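Local coordinates for flagellar protein FliT (Bordetella bronchiseptica, PDB 3H3M) that probably serves as an export chaperone of the flagellar secretion system, at residues M76-D79 and L80-I84; A28-T31 and S32-L35. All coordinates share one frame; numbering follows the deposited sequence.

Interaction 1: M76-D79 and L80-I84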
HETATM    1  N   MSE A  76       8.825  10.034 -13.057  1.00 25.09           N
HETATM    2  CA  MSE A  76       8.066   8.854 -13.463  1.00 25.69           C
HETATM    3  C   MSE A  76       7.851   7.886 -12.282  1.00 24.00           C
HETATM    4  O   MSE A  76       6.755   7.338 -12.095  1.00 23.53           O
HETATM    5  CB  MSE A  76       8.824   8.120 -14.562  1.00 27.05           C
HETATM    6  CG  MSE A  76       7.967   7.302 -15.528  1.00 32.80           C
HETATM    7 SE   MSE A  76       8.902   7.176 -17.323  1.00 50.94          SE
HETATM    8  CE  MSE A  76       9.727   8.966 -17.554  1.00 43.11           C
ATOM      9  N   LYS A  77       8.916   7.660 -11.514  1.00 21.88           N
ATOM     10  CA  LYS A  77       8.867   6.738 -10.377  1.00 20.52           C
ATOM     11  C   LYS A  77       7.964   7.371  -9.343  1.00 18.73           C
ATOM     12  O   LYS A  77       7.043   6.742  -8.871  1.00 18.83           O
ATOM     13  CB  LYS A  77      10.277   6.443  -9.836  1.00 20.33           C
ATOM     14  CG  LYS A  77      10.367   5.869  -8.435  1.00 20.80           C
ATOM     15  CD  LYS A  77      11.851   5.601  -8.061  1.00 22.59           C
ATOM     16  CE  LYS A  77      12.156   5.787  -6.567  1.00 23.09           C
ATOM     17  NZ  LYS A  77      12.901   7.062  -6.310  1.00 23.87           N
ATOM     18  N   PHE A  78       8.203   8.636  -9.044  1.00 16.83           N
ATOM     19  CA  PHE A  78       7.361   9.387  -8.136  1.00 15.73           C
ATOM     20  C   PHE A  78       5.884   9.216  -8.463  1.00 13.45           C
ATOM     21  O   PHE A  78       5.097   8.979  -7.557  1.00 12.56           O
ATOM     22  CB  PHE A  78       7.754  10.856  -8.208  1.00 16.61           C
ATOM     23  CG  PHE A  78       7.072  11.721  -7.200  1.00 20.00           C
ATOM     24  CD1 PHE A  78       7.791  12.245  -6.131  1.00 24.10           C
ATOM     25  CD2 PHE A  78       5.722  12.051  -7.336  1.00 22.19           C
ATOM     26  CE1 PHE A  78       7.172  13.073  -5.209  1.00 25.52           C
ATOM     27  CE2 PHE A  78       5.095  12.862  -6.421  1.00 23.25           C
ATOM     28  CZ  PHE A  78       5.815  13.376  -5.357  1.00 25.39           C
ATOM     29  N   ASP A  79       5.531   9.348  -9.745  1.00 11.58           N
ATOM     30  CA  ASP A  79       4.168   9.110 -10.248  1.00 11.04           C
ATOM     31  C   ASP A  79       3.679   7.699  -9.967  1.00 10.04           C
ATOM     32  O   ASP A  79       2.592   7.490  -9.405  1.00  9.34           O
ATOM     33  CB  ASP A  79       4.102   9.299 -11.772  1.00 11.50           C
ATOM     34  CG  ASP A  79       3.931  10.752 -12.200  1.00 12.31           C
ATOM     35  OD1 ASP A  79       4.234  11.704 -11.444  1.00 10.56           O
ATOM     36  OD2 ASP A  79       3.482  10.933 -13.344  1.00 17.75           O
ATOM     37  N   LEU A  80       4.485   6.728 -10.385  1.00  8.97           N
ATOM     38  CA  LEU A  80       4.201   5.316 -10.101  1.00  8.41           C
ATOM     39  C   LEU A  80       3.917   5.046  -8.626  1.00  8.23           C
ATOM     40  O   LEU A  80       2.920   4.396  -8.293  1.00  9.11           O
ATOM     41  CB  LEU A  80       5.336   4.441 -10.611  1.00  8.02           C
ATOM     42  CG  LEU A  80       5.353   4.406 -12.140  1.00  6.22           C
ATOM     43  CD1 LEU A  80       6.484   3.515 -12.652  1.00  5.35           C
ATOM     44  CD2 LEU A  80       3.986   3.958 -12.678  1.00  3.38           C
ATOM     45  N   LEU A  81       4.736   5.609  -7.749  1.00  7.98           N
ATOM     46  CA  LEU A  81       4.504   5.499  -6.328  1.00  8.51           C
ATOM     47  C   LEU A  81       3.183   6.133  -5.900  1.00  8.14           C
ATOM     48  O   LEU A  81       2.397   5.533  -5.196  1.00  7.40           O
ATOM     49  CB  LEU A  81       5.656   6.127  -5.553  1.00  8.93           C
ATOM     50  CG  LEU A  81       6.964   5.347  -5.669  1.00 11.19           C
ATOM     51  CD1 LEU A  81       8.035   5.884  -4.667  1.00 14.50           C
ATOM     52  CD2 LEU A  81       6.693   3.877  -5.435  1.00 13.10           C
ATOM     53  N   VAL A  82       2.934   7.360  -6.322  1.00  8.32           N
ATOM     54  CA  VAL A  82       1.670   7.999  -5.958  1.00  7.89           C
ATOM     55  C   VAL A  82       0.520   7.091  -6.364  1.00  8.04           C
ATOM     56  O   VAL A  82      -0.427   6.911  -5.612  1.00  7.57           O
ATOM     57  CB  VAL A  82       1.503   9.337  -6.631  1.00  7.42           C
ATOM     58  CG1 VAL A  82       0.059   9.665  -6.713  1.00  6.19           C
ATOM     59  CG2 VAL A  82       2.276  10.401  -5.863  1.00  5.45           C
ATOM     60  N   ARG A  83       0.637   6.505  -7.552  1.00  8.11           N
ATOM     61  CA  ARG A  83      -0.377   5.586  -8.071  1.00  8.15           C
ATOM     62  C   ARG A  83      -0.508   4.290  -7.241  1.00  7.71           C
ATOM     63  O   ARG A  83      -1.642   3.823  -6.995  1.00  6.64           O
ATOM     64  CB  ARG A  83      -0.070   5.236  -9.515  1.00  8.11           C
ATOM     65  CG  ARG A  83      -1.016   4.171 -10.133  1.00 11.34           C
ATOM     66  CD  ARG A  83      -2.564   4.575 -10.127  1.00 13.57           C
ATOM     67  NE  ARG A  83      -2.828   5.938 -10.648  1.00 15.01           N
ATOM     68  CZ  ARG A  83      -3.148   6.255 -11.918  1.00 15.29           C
ATOM     69  NH1 ARG A  83      -3.275   5.318 -12.854  1.00 14.54           N
ATOM     70  NH2 ARG A  83      -3.357   7.527 -12.259  1.00 13.08           N
ATOM     71  N   ILE A  84       0.636   3.711  -6.849  1.00  6.53           N
ATOM     72  CA  ILE A  84       0.644   2.480  -6.036  1.00  5.90           C
ATOM     73  C   ILE A  84       0.026   2.773  -4.676  1.00  6.02           C
ATOM     74  O   ILE A  84      -0.806   2.022  -4.173  1.00  5.27           O
ATOM     75  CB  ILE A  84       2.098   1.969  -5.778  1.00  5.65           C
ATOM     76  CG1 ILE A  84       2.796   1.489  -7.059  1.00  5.32           C
ATOM     77  CG2 ILE A  84       2.142   0.847  -4.742  1.00  4.56           C
ATOM     78  CD1 ILE A  84       4.320   1.438  -6.918  1.00  2.00           C
TER

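Interaction 2: A28-T31 and S32-L35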
ATOM      1  N   ALA A  28       2.507  -1.066  -9.800  1.00  3.66           N
ATOM      2  CA  ALA A  28       1.397  -0.225 -10.125  1.00  3.49           C
ATOM      3  C   ALA A  28       0.353  -1.033 -10.904  1.00  3.25           C
ATOM      4  O   ALA A  28      -0.835  -0.964 -10.620  1.00  3.24           O
ATOM      5  CB  ALA A  28       1.862   1.007 -10.907  1.00  3.00           C
ATOM      6  N   ASN A  29       0.773  -1.854 -11.858  1.00  3.17           N
ATOM      7  CA  ASN A  29      -0.240  -2.570 -12.656  1.00  3.00           C
ATOM      8  C   ASN A  29      -0.971  -3.565 -11.777  1.00  2.00           C
ATOM      9  O   ASN A  29      -2.212  -3.659 -11.808  1.00  2.00           O
ATOM     10  CB  ASN A  29       0.371  -3.233 -13.915  1.00  3.46           C
ATOM     11  CG  ASN A  29       0.903  -2.192 -14.926  1.00  5.63           C
ATOM     12  OD1 ASN A  29       0.440  -1.032 -14.946  1.00  2.29           O
ATOM     13  ND2 ASN A  29       1.885  -2.603 -15.757  1.00  6.21           N
ATOM     14  N   LEU A  30      -0.193  -4.260 -10.956  1.00  2.00           N
ATOM     15  CA  LEU A  30      -0.727  -5.239 -10.047  1.00  2.00           C
ATOM     16  C   LEU A  30      -1.681  -4.617  -9.036  1.00  2.00           C
ATOM     17  O   LEU A  30      -2.744  -5.143  -8.804  1.00  2.00           O
ATOM     18  CB  LEU A  30       0.401  -5.945  -9.326  1.00  2.00           C
ATOM     19  CG  LEU A  30      -0.106  -7.007  -8.376  1.00  2.00           C
ATOM     20  CD1 LEU A  30      -0.952  -8.064  -9.063  1.00  2.00           C
ATOM     21  CD2 LEU A  30       1.075  -7.615  -7.678  1.00  2.00           C
ATOM     22  N   THR A  31      -1.303  -3.473  -8.468  1.00  2.00           N
ATOM     23  CA  THR A  31      -2.151  -2.781  -7.484  1.00  2.00           C
ATOM     24  C   THR A  31      -3.444  -2.270  -8.118  1.00  2.04           C
ATOM     25  O   THR A  31      -4.467  -2.190  -7.440  1.00  2.00           O
ATOM     26  CB  THR A  31      -1.381  -1.656  -6.735  1.00  2.00           C
ATOM     27  OG1 THR A  31      -0.849  -0.726  -7.683  1.00  2.00           O
ATOM     28  CG2 THR A  31      -0.261  -2.242  -5.917  1.00  2.00           C
ATOM     29  N   SER A  32      -3.402  -1.975  -9.426  1.00  2.85           N
ATOM     30  CA  SER A  32      -4.602  -1.599 -10.174  1.00  3.38           C
ATOM     31  C   SER A  32      -5.533  -2.821 -10.373  1.00  3.62           C
ATOM     32  O   SER A  32      -6.767  -2.712 -10.276  1.00  2.60           O
ATOM     33  CB  SER A  32      -4.233  -0.954 -11.524  1.00  3.89           C
ATOM     34  OG  SER A  32      -3.617   0.335 -11.370  1.00  5.28           O
ATOM     35  N   ARG A  33      -4.951  -3.984 -10.645  1.00  3.98           N
ATOM     36  CA  ARG A  33      -5.728  -5.230 -10.642  1.00  3.98           C
ATOM     37  C   ARG A  33      -6.317  -5.474  -9.257  1.00  3.34           C
ATOM     38  O   ARG A  33      -7.486  -5.866  -9.132  1.00  3.02           O
ATOM     39  CB  ARG A  33      -4.863  -6.427 -11.084  1.00  5.18           C
ATOM     40  CG  ARG A  33      -4.853  -6.643 -12.608  1.00  7.70           C
ATOM     41  CD  ARG A  33      -3.880  -7.705 -13.022  1.00 11.27           C
ATOM     42  NE  ARG A  33      -2.562  -7.102 -13.194  1.00 15.94           N
ATOM     43  CZ  ARG A  33      -1.377  -7.711 -13.035  1.00 18.25           C
ATOM     44  NH1 ARG A  33      -1.294  -9.013 -12.692  1.00 17.43           N
ATOM     45  NH2 ARG A  33      -0.248  -6.988 -13.221  1.00 17.60           N
HETATM   46  N   MSE A  34      -5.560  -5.205  -8.194  1.00  2.55           N
HETATM   47  CA  MSE A  34      -6.126  -5.456  -6.861  1.00  2.80           C
HETATM   48  C   MSE A  34      -7.327  -4.573  -6.653  1.00  2.00           C
HETATM   49  O   MSE A  34      -8.346  -5.018  -6.124  1.00  2.00           O
HETATM   50  CB  MSE A  34      -5.164  -5.189  -5.734  1.00  2.77           C
HETATM   51  CG  MSE A  34      -3.967  -5.992  -5.796  1.00  7.96           C
HETATM   52 SE   MSE A  34      -3.002  -5.734  -4.117  1.00 19.50          SE
HETATM   53  CE  MSE A  34      -2.554  -3.801  -4.286  1.00 14.22           C
ATOM     54  N   LEU A  35      -7.180  -3.319  -7.052  1.00  2.00           N
ATOM     55  CA  LEU A  35      -8.299  -2.343  -6.992  1.00  2.00           C
ATOM     56  C   LEU A  35      -9.551  -2.809  -7.747  1.00  2.00           C
ATOM     57  O   LEU A  35     -10.628  -2.688  -7.210  1.00  2.46           O
ATOM     58  CB  LEU A  35      -7.887  -0.973  -7.503  1.00  2.00           C
ATOM     59  CG  LEU A  35      -8.866   0.186  -7.275  1.00  2.51           C
ATOM     60  CD1 LEU A  35      -9.482   0.157  -5.867  1.00  4.08           C
ATOM     61  CD2 LEU A  35      -8.186   1.548  -7.562  1.00  2.00           C
TER

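Interaction 1: M76-D79 and L80-I84
F78 and V82, one helical turn apart, touch at a slant: CE2 of the F78 ring lies 3.8 Å from CG2 of V82, and the methyl approaches the ring obliquely. Two torsions bring them together. In F78 the ring carbon CG stands anti to the backbone N (chi1 -173°), whereas V82 places CG2 beside its own backbone N, anti to the carbonyl carbon, which also leaves that methyl 3.6 Å from O of F78. The branched carbon of L80 settles against the preceding turn in a similar way, with CG 3.3 Å from O of M76, a selenomethionine whose own chain leads away from the contact. In L81, CG is 3.5 Å from O of K77.

Beneath the side chains, four consecutive i to i+4 backbone bonds fix this spacing. They run from N of L80, L81, V82 and R83 to O of M76, K77, F78 and D79; the second, L81 N to K77 O, is 2.8 Å long and nearly straight at 168°. Further out, Y24 on helix 20-39 packs against K77, L80 and L81, while L60 and R61 of the second subunit cover F78 and V82 respectively. The arrangement is that of a regular alpha-helix in an all-helical bundle, here helix 72-105, with one side turned to a helix of its own chain and another to the partner subunit of the dimer.

Interaction 2: A28-T31 and S32-L35
R33 packs back over L30. Its guanidinium has one face above CA of L30, offset toward the rim, while CB of N29 sits at the edge, in plane, 3.9 Å from NH2. A bend at chi3 (-86°) lays the group there, and NH1 comes 3.8 Å from CD1 of L30. Beyond the contact, NH1 makes a long, weak ion pair with E52.

The turn about the last torsion of M34, a selenomethionine (chi3 -65°), brings its terminal methyl CE near T31, the two chains crossing at a slant. The modelled approach of CE to CG2 of T31 is too short to be taken literally, and this closeness is doubtful. Y53 of helix 43-63 and D88 of helix 72-105 also touch T31.

All this decorates helix 20-39, the first of three helices in an up-and-down bundle, in which it runs parallel to helix 72-105. Its i to i+4 backbone bonds run from O of A28, N29, L30 and T31 to N of S32, R33, M34 and L35.

Polar side chains add to that ladder. A28 O takes S32 N at 3.0 Å and S32 OG at 3.2 Å, the two donors arriving from opposite faces of its plane. ND2 of N87, on helix 72-105, bonds both S32 OG and T31 OG1; OG1 of T31 also bonds O of I27, while OD1 of N29 bonds Q25 on its own helix.

How the interactions relate
Interaction 1 and interaction 2 belong to different helices, 72-105 and 20-39, which lie against each other; their centres are about 13 Å apart. They meet directly by packing: CG1 of I84 is 3.8 Å from N of A28, CA of I84 is 3.9 Å from OG1 of T31, and CD2 of L80 is 4.0 Å from CB of A28. I84, at the end of 80-84, thus lies across the turn from A28 to T31. N87, one turn farther along helix 72-105, adds polar bonds to the apolar interface. Interaction 1 has more contact with the second subunit, whereas interaction 2 reaches it through M34, on R92 of that chain.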